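Probable enoyl-CoA hydratase EchA1 (Enoyl hydrase) (Unsaturated acyl-CoA hydratase) (Crotonase) (Mycobacterium tuberculosis, PDB 6LDZ) probably catalyses the reversible hydration of 2,3-unsaturated acyl-CoA thioesters. Local coordinates at residues 52-57 with 99-104; 107-112 with 129-134. All coordinates share one frame; numbering follows the deposited sequence.

Contact 1. Residues 52-57 with 99-104; sequences QLDGDA and PPTKPL
Asp54 sets CG anti to its own carbonyl carbon (chi1 -81°), which swings the carboxylate off the last turn of helix 40-55 and onto the backbone of Thr101 and Lys102. Lys102 starts with CG likewise anti to its carbonyl carbon and then runs extended, carrying NZ back to the helix end. The carboxylate is used as a two-pronged acceptor: OD2 takes Thr101 N at 2.9 Å and OD1 takes Lys102 N at 3.0 Å. Both N-H groups come to the syn side, 18° out of the carboxylate plane, and both bonds are nearly straight; two donors on two oxygens fix the rotation of the group. A weak bond from Thr101 OG1 to Asp54 OD1, 3.3 Å, adds to them. In return, Lys102 NZ donates to Leu53 O at 3.0 Å and to a second acceptor, Leu59 O; Asp56 O lies 2.8 Å from the same NZ. The lysine methylenes and the Leu53 side chain run alongside each other, pointing opposite ways, CD1 of Leu53 lying 3.9 Å from Lys102 CD, while Leu53 CD2 rests 3.9 Å from Pro100 CB. The ammonium thus bonds to Leu53 O in the last turn of helix 40-55 and to Leu59 O just after it, joining this helix to the loop that leads into strand 104-108 of the crotonase fold.

Contact 2. Residues 107-112 with 129-134; sequences AVEGYA and ARDSAF
This is a parallel strand pairing at the place where two neighbouring strands of the crotonase core, 104-108 and 125-129, leave the large sheet and run on into the small one. Ala129 N bonds to Val108 O at 2.9 Å, still within the large sheet. Past it the chain from Ala129 to Ser132 makes a type I turn, while the other chain bends through Gly110, whose phi is positive (63°). The strands then meet again: Ala133 N donates to Gly110 O and Ala112 N to Ala133 O, each at 2.9 Å, so that Ala133 grips both sides of Tyr111. The turn is closed by Ala129 O, which accepts Ser132 N and also Ser132 OG at 2.7 Å; the hydroxyl reaches a lone pair in the carbonyl plane because a chi1 of 64° folds OG back over its own backbone. On one face CE2 of Tyr111 lies 4.0 Å from Ala133 CB. On the other, the Phe134 ring leans obliquely on Val108 and Ala112, with CE1 3.9 Å from Val108 CG2 and CD1 4.0 Å from Ala112 CB. Glu109 bends back beside Ala129 CB, its carboxylate held by the backbone N of Gly190 and Ala192. The Phe134 ring packs further against helix 115-122 and strand 125-129, and strand 133-135 continues the small sheet toward strand 171-173.

Overall arrangement
From the N terminus the chain first runs through strands 16-21 and 24-29 into helix 40-55, whose C-terminal end enters contact 1. Contact 1 closes a loop of 41 residues, which holds strand 61-66 and helix 77-81, by bringing 99-104 back to that helix end. Strand 104-108 begins at the last residue of contact 1 and leads into contact 2, which closes a shorter excursion of 16 residues through helix 115-122 and strand 125-129. The two contacts are therefore in series, neither nested nor crossed, with centres about 24 Å apart on opposite sides of the chain's centre. Contact 1 ties a helix to the start of strand 104-108; contact 2 joins its far end to the end of strand 125-129 and pairs strands 111-113 and 133-135 in the small sheet.

Contact 1. Residues 52-57 with 99-104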
ATOM      1  N   GLN A  52      27.540  10.247  11.779  1.00 45.86           N
ATOM      2  CA  GLN A  52      28.370   9.335  12.556  1.00 48.56           C
ATOM      3  C   GLN A  52      28.026   7.884  12.226  1.00 49.79           C
ATOM      4  O   GLN A  52      28.920   7.064  11.968  1.00 40.88           O
ATOM      5  CB  GLN A  52      28.187   9.631  14.047  1.00 49.70           C
ATOM      6  CG  GLN A  52      29.059   8.802  14.976  1.00 55.43           C
ATOM      7  CD  GLN A  52      28.772   9.087  16.438  1.00 57.50           C
ATOM      8  OE1 GLN A  52      28.055  10.033  16.768  1.00 63.99           O
ATOM      9  NE2 GLN A  52      29.296   8.244  17.321  1.00 52.54           N
ATOM     10  N   LEU A  53      26.725   7.565  12.209  1.00 35.40           N
ATOM     11  CA  LEU A  53      26.262   6.223  11.866  1.00 36.91           C
ATOM     12  C   LEU A  53      26.808   5.769  10.514  1.00 44.27           C
ATOM     13  O   LEU A  53      27.440   4.709  10.408  1.00 45.45           O
ATOM     14  CB  LEU A  53      24.733   6.207  11.858  1.00 34.77           C
ATOM     15  CG  LEU A  53      24.092   5.044  11.120  1.00 35.30           C
ATOM     16  CD1 LEU A  53      24.240   3.797  11.984  1.00 40.94           C
ATOM     17  CD2 LEU A  53      22.621   5.309  10.807  1.00 31.51           C
ATOM     18  N   ASP A  54      26.572   6.566   9.466  1.00 42.47           N
ATOM     19  CA  ASP A  54      26.968   6.186   8.116  1.00 44.30           C
ATOM     20  C   ASP A  54      28.475   6.222   7.918  1.00 44.76           C
ATOM     21  O   ASP A  54      28.988   5.493   7.068  1.00 48.10           O
ATOM     22  CB  ASP A  54      26.290   7.099   7.093  1.00 43.66           C
ATOM     23  CG  ASP A  54      24.849   6.687   6.796  1.00 46.75           C
ATOM     24  OD1 ASP A  54      24.460   5.545   7.133  1.00 48.08           O
ATOM     25  OD2 ASP A  54      24.109   7.513   6.223  1.00 49.81           O
ATOM     26  N   GLY A  55      29.194   7.036   8.682  1.00 43.91           N
ATOM     27  CA  GLY A  55      30.605   7.225   8.422  1.00 47.16           C
ATOM     28  C   GLY A  55      31.492   6.279   9.199  1.00 48.86           C
ATOM     29  O   GLY A  55      32.634   6.037   8.806  1.00 45.08           O
ATOM     30  N   ASP A  56      30.980   5.732  10.299  1.00 51.34           N
ATOM     31  CA  ASP A  56      31.748   4.823  11.143  1.00 50.43           C
ATOM     32  C   ASP A  56      31.553   3.389  10.669  1.00 49.16           C
ATOM     33  O   ASP A  56      30.444   2.844  10.753  1.00 44.05           O
ATOM     34  CB  ASP A  56      31.323   4.954  12.606  1.00 53.14           C
ATOM     35  CG  ASP A  56      32.243   4.197  13.562  1.00 59.58           C
ATOM     36  OD1 ASP A  56      33.001   3.307  13.122  1.00 63.56           O
ATOM     37  OD2 ASP A  56      32.197   4.484  14.772  1.00 62.13           O
ATOM     38  N   ALA A  57      32.640   2.766  10.212  1.00 56.18           N
ATOM     39  CA  ALA A  57      32.568   1.368   9.817  1.00 53.65           C
ATOM     40  C   ALA A  57      32.296   0.450  11.000  1.00 53.89           C
ATOM     41  O   ALA A  57      31.928  -0.706  10.790  1.00 62.57           O
ATOM     42  CB  ALA A  57      33.855   0.946   9.106  1.00 49.29           C
ATOM     43  N   PRO A  99      17.475  10.788   4.588  1.00 42.50           N
ATOM     44  CA  PRO A  99      17.611   9.689   5.560  1.00 41.42           C
ATOM     45  C   PRO A  99      18.958   9.000   5.420  1.00 36.10           C
ATOM     46  O   PRO A  99      19.612   9.085   4.367  1.00 31.09           O
ATOM     47  CB  PRO A  99      16.448   8.750   5.197  1.00 36.58           C
ATOM     48  CG  PRO A  99      16.076   9.126   3.798  1.00 42.62           C
ATOM     49  CD  PRO A  99      16.319  10.599   3.698  1.00 39.93           C
ATOM     50  N   PRO A 100      19.428   8.337   6.472  1.00 36.78           N
ATOM     51  CA  PRO A 100      20.740   7.680   6.405  1.00 34.80           C
ATOM     52  C   PRO A 100      20.696   6.480   5.474  1.00 34.55           C
ATOM     53  O   PRO A 100      19.631   5.967   5.119  1.00 30.59           O
ATOM     54  CB  PRO A 100      21.007   7.247   7.851  1.00 35.24           C
ATOM     55  CG  PRO A 100      19.640   7.202   8.491  1.00 36.61           C
ATOM     56  CD  PRO A 100      18.806   8.236   7.804  1.00 35.00           C
ATOM     57  N   THR A 101      21.881   6.030   5.077  1.00 37.27           N
ATOM     58  CA  THR A 101      21.932   4.847   4.228  1.00 43.84           C
ATOM     59  C   THR A 101      21.852   3.553   5.045  1.00 40.66           C
ATOM     60  O   THR A 101      21.233   2.579   4.596  1.00 35.91           O
ATOM     61  CB  THR A 101      23.195   4.887   3.363  1.00 48.03           C
ATOM     62  OG1 THR A 101      24.286   4.328   4.095  1.00 58.51           O
ATOM     63  CG2 THR A 101      23.530   6.310   2.995  1.00 32.84           C
ATOM     64  N   LYS A 102      22.444   3.528   6.240  1.00 34.48           N
ATOM     65  CA  LYS A 102      22.277   2.401   7.153  1.00 38.04           C
ATOM     66  C   LYS A 102      20.875   2.393   7.777  1.00 39.04           C
ATOM     67  O   LYS A 102      20.160   3.403   7.739  1.00 31.57           O
ATOM     68  CB  LYS A 102      23.343   2.461   8.240  1.00 37.38           C
ATOM     69  CG  LYS A 102      24.719   2.030   7.720  1.00 39.73           C
ATOM     70  CD  LYS A 102      25.752   2.066   8.822  1.00 37.50           C
ATOM     71  CE  LYS A 102      27.152   2.129   8.247  1.00 40.60           C
ATOM     72  NZ  LYS A 102      28.201   2.062   9.307  1.00 40.95           N
ATOM     73  N   PRO A 103      20.447   1.253   8.338  1.00 37.44           N
ATOM     74  CA  PRO A 103      19.077   1.171   8.862  1.00 34.30           C
ATOM     75  C   PRO A 103      18.904   2.029  10.099  1.00 34.49           C
ATOM     76  O   PRO A 103      19.780   2.093  10.963  1.00 37.11           O
ATOM     77  CB  PRO A 103      18.904  -0.318   9.193  1.00 26.88           C
ATOM     78  CG  PRO A 103      19.935  -1.011   8.348  1.00 25.98           C
ATOM     79  CD  PRO A 103      21.096  -0.072   8.331  1.00 35.49           C
ATOM     80  N   LEU A 104      17.750   2.686  10.176  1.00 36.81           N
ATOM     81  CA  LEU A 104      17.377   3.517  11.312  1.00 36.98           C
ATOM     82  C   LEU A 104      16.048   3.025  11.865  1.00 34.58           C
ATOM     83  O   LEU A 104      15.074   2.879  11.113  1.00 29.29           O
ATOM     84  CB  LEU A 104      17.265   4.988  10.907  1.00 33.99           C
ATOM     85  CG  LEU A 104      16.771   5.960  11.990  1.00 32.22           C
ATOM     86  CD1 LEU A 104      17.740   5.979  13.200  1.00 30.33           C
ATOM     87  CD2 LEU A 104      16.613   7.351  11.411  1.00 29.13           C
TER

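Contact 2. Residues 107-112 with 129-134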
ATOM      1  N   ALA A 107      12.151   4.334  18.089  1.00 32.11           N
ATOM      2  CA  ALA A 107      11.506   3.747  19.261  1.00 33.13           C
ATOM      3  C   ALA A 107      10.658   4.826  19.931  1.00 36.66           C
ATOM      4  O   ALA A 107      11.201   5.829  20.418  1.00 32.46           O
ATOM      5  CB  ALA A 107      12.540   3.190  20.239  1.00 30.85           C
ATOM      6  N   VAL A 108       9.341   4.614  19.967  1.00 35.92           N
ATOM      7  CA  VAL A 108       8.366   5.668  20.240  1.00 36.49           C
ATOM      8  C   VAL A 108       7.650   5.384  21.560  1.00 36.87           C
ATOM      9  O   VAL A 108       6.929   4.385  21.687  1.00 32.73           O
ATOM     10  CB  VAL A 108       7.349   5.800  19.095  1.00 32.51           C
ATOM     11  CG1 VAL A 108       6.163   6.656  19.512  1.00 21.40           C
ATOM     12  CG2 VAL A 108       8.007   6.363  17.863  1.00 27.67           C
ATOM     13  N   GLU A 109       7.847   6.273  22.534  1.00 38.11           N
ATOM     14  CA  GLU A 109       7.040   6.369  23.752  1.00 38.36           C
ATOM     15  C   GLU A 109       6.171   7.623  23.634  1.00 38.67           C
ATOM     16  O   GLU A 109       6.569   8.593  22.983  1.00 37.18           O
ATOM     17  CB  GLU A 109       7.912   6.458  25.001  1.00 35.90           C
ATOM     18  CG  GLU A 109       8.851   5.301  25.243  1.00 36.96           C
ATOM     19  CD  GLU A 109       8.179   4.047  25.779  1.00 35.98           C
ATOM     20  OE1 GLU A 109       8.873   3.001  25.756  1.00 35.47           O
ATOM     21  OE2 GLU A 109       7.008   4.105  26.223  1.00 34.19           O
ATOM     22  N   GLY A 110       4.986   7.595  24.238  1.00 40.60           N
ATOM     23  CA  GLY A 110       4.181   8.796  24.357  1.00 34.68           C
ATOM     24  C   GLY A 110       3.750   9.362  23.014  1.00 35.21           C
ATOM     25  O   GLY A 110       3.270   8.643  22.142  1.00 36.17           O
ATOM     26  N   TYR A 111       3.945  10.665  22.814  1.00 37.24           N
ATOM     27  CA  TYR A 111       3.485  11.353  21.615  1.00 38.57           C
ATOM     28  C   TYR A 111       4.611  11.484  20.590  1.00 36.70           C
ATOM     29  O   TYR A 111       5.750  11.816  20.943  1.00 33.54           O
ATOM     30  CB  TYR A 111       2.932  12.730  21.981  1.00 45.91           C
ATOM     31  CG  TYR A 111       1.489  12.700  22.470  1.00 53.49           C
ATOM     32  CD1 TYR A 111       1.170  12.942  23.811  1.00 55.59           C
ATOM     33  CD2 TYR A 111       0.448  12.418  21.592  1.00 54.47           C
ATOM     34  CE1 TYR A 111      -0.158  12.906  24.251  1.00 59.92           C
ATOM     35  CE2 TYR A 111      -0.874  12.393  22.018  1.00 55.51           C
ATOM     36  CZ  TYR A 111      -1.174  12.629  23.343  1.00 62.06           C
ATOM     37  OH  TYR A 111      -2.498  12.589  23.742  1.00 71.42           O
ATOM     38  N   ALA A 112       4.288  11.206  19.320  1.00 30.64           N
ATOM     39  CA  ALA A 112       5.146  11.558  18.178  1.00 32.85           C
ATOM     40  C   ALA A 112       4.247  12.308  17.193  1.00 38.53           C
ATOM     41  O   ALA A 112       3.576  11.699  16.354  1.00 39.52           O
ATOM     42  CB  ALA A 112       5.806  10.319  17.538  1.00 28.78           C
ATOM     43  N   ALA A 129       5.428   1.936  21.872  1.00 35.04           N
ATOM     44  CA  ALA A 129       4.728   1.446  23.051  1.00 41.20           C
ATOM     45  C   ALA A 129       3.227   1.394  22.781  1.00 41.00           C
ATOM     46  O   ALA A 129       2.689   2.197  22.013  1.00 41.10           O
ATOM     47  CB  ALA A 129       5.030   2.332  24.258  1.00 36.24           C
ATOM     48  N   ARG A 130       2.559   0.422  23.412  1.00 37.52           N
ATOM     49  CA  ARG A 130       1.127   0.222  23.214  1.00 43.24           C
ATOM     50  C   ARG A 130       0.323   1.483  23.513  1.00 38.72           C
ATOM     51  O   ARG A 130      -0.776   1.655  22.972  1.00 38.06           O
ATOM     52  CB  ARG A 130       0.640  -0.926  24.100  1.00 56.34           C
ATOM     53  CG  ARG A 130      -0.519  -1.721  23.541  1.00 69.15           C
ATOM     54  CD  ARG A 130      -0.757  -2.964  24.383  1.00 75.08           C
ATOM     55  NE  ARG A 130       0.270  -3.971  24.139  1.00 79.15           N
ATOM     56  CZ  ARG A 130       0.313  -4.733  23.049  1.00 80.58           C
ATOM     57  NH1 ARG A 130      -0.616  -4.601  22.110  1.00 80.79           N
ATOM     58  NH2 ARG A 130       1.282  -5.626  22.896  1.00 78.24           N
ATOM     59  N   ASP A 131       0.847   2.369  24.362  1.00 34.36           N
ATOM     60  CA  ASP A 131       0.153   3.587  24.760  1.00 36.80           C
ATOM     61  C   ASP A 131       0.698   4.825  24.077  1.00 33.91           C
ATOM     62  O   ASP A 131       0.439   5.935  24.539  1.00 35.14           O
ATOM     63  CB  ASP A 131       0.220   3.780  26.282  1.00 39.65           C
ATOM     64  CG  ASP A 131       1.650   3.939  26.794  1.00 43.40           C
ATOM     65  OD1 ASP A 131       2.605   3.605  26.047  1.00 43.15           O
ATOM     66  OD2 ASP A 131       1.815   4.392  27.948  1.00 43.40           O
ATOM     67  N   SER A 132       1.455   4.671  23.003  1.00 35.20           N
ATOM     68  CA  SER A 132       1.956   5.829  22.287  1.00 32.25           C
ATOM     69  C   SER A 132       0.984   6.220  21.167  1.00 37.62           C
ATOM     70  O   SER A 132       0.056   5.481  20.829  1.00 42.35           O
ATOM     71  CB  SER A 132       3.372   5.550  21.757  1.00 31.79           C
ATOM     72  OG  SER A 132       3.401   4.505  20.783  1.00 33.06           O
ATOM     73  N   ALA A 133       1.197   7.410  20.601  1.00 38.06           N
ATOM     74  CA  ALA A 133       0.321   7.940  19.562  1.00 37.97           C
ATOM     75  C   ALA A 133       1.137   8.734  18.548  1.00 36.82           C
ATOM     76  O   ALA A 133       2.152   9.358  18.889  1.00 30.56           O
ATOM     77  CB  ALA A 133      -0.776   8.831  20.154  1.00 37.04           C
ATOM     78  N   PHE A 134       0.683   8.684  17.293  1.00 36.05           N
ATOM     79  CA  PHE A 134       1.202   9.456  16.175  1.00 31.92           C
ATOM     80  C   PHE A 134       0.120  10.412  15.696  1.00 39.61           C
ATOM     81  O   PHE A 134      -1.041  10.317  16.097  1.00 45.66           O
ATOM     82  CB  PHE A 134       1.635   8.558  15.007  1.00 29.75           C
ATOM     83  CG  PHE A 134       2.646   7.508  15.372  1.00 35.01           C
ATOM     84  CD1 PHE A 134       4.005   7.713  15.118  1.00 31.92           C
ATOM     85  CD2 PHE A 134       2.244   6.302  15.945  1.00 31.09           C
ATOM     86  CE1 PHE A 134       4.949   6.739  15.439  1.00 28.90           C
ATOM     87  CE2 PHE A 134       3.180   5.325  16.270  1.00 30.49           C
ATOM     88  CZ  PHE A 134       4.540   5.544  16.022  1.00 29.80           C
TER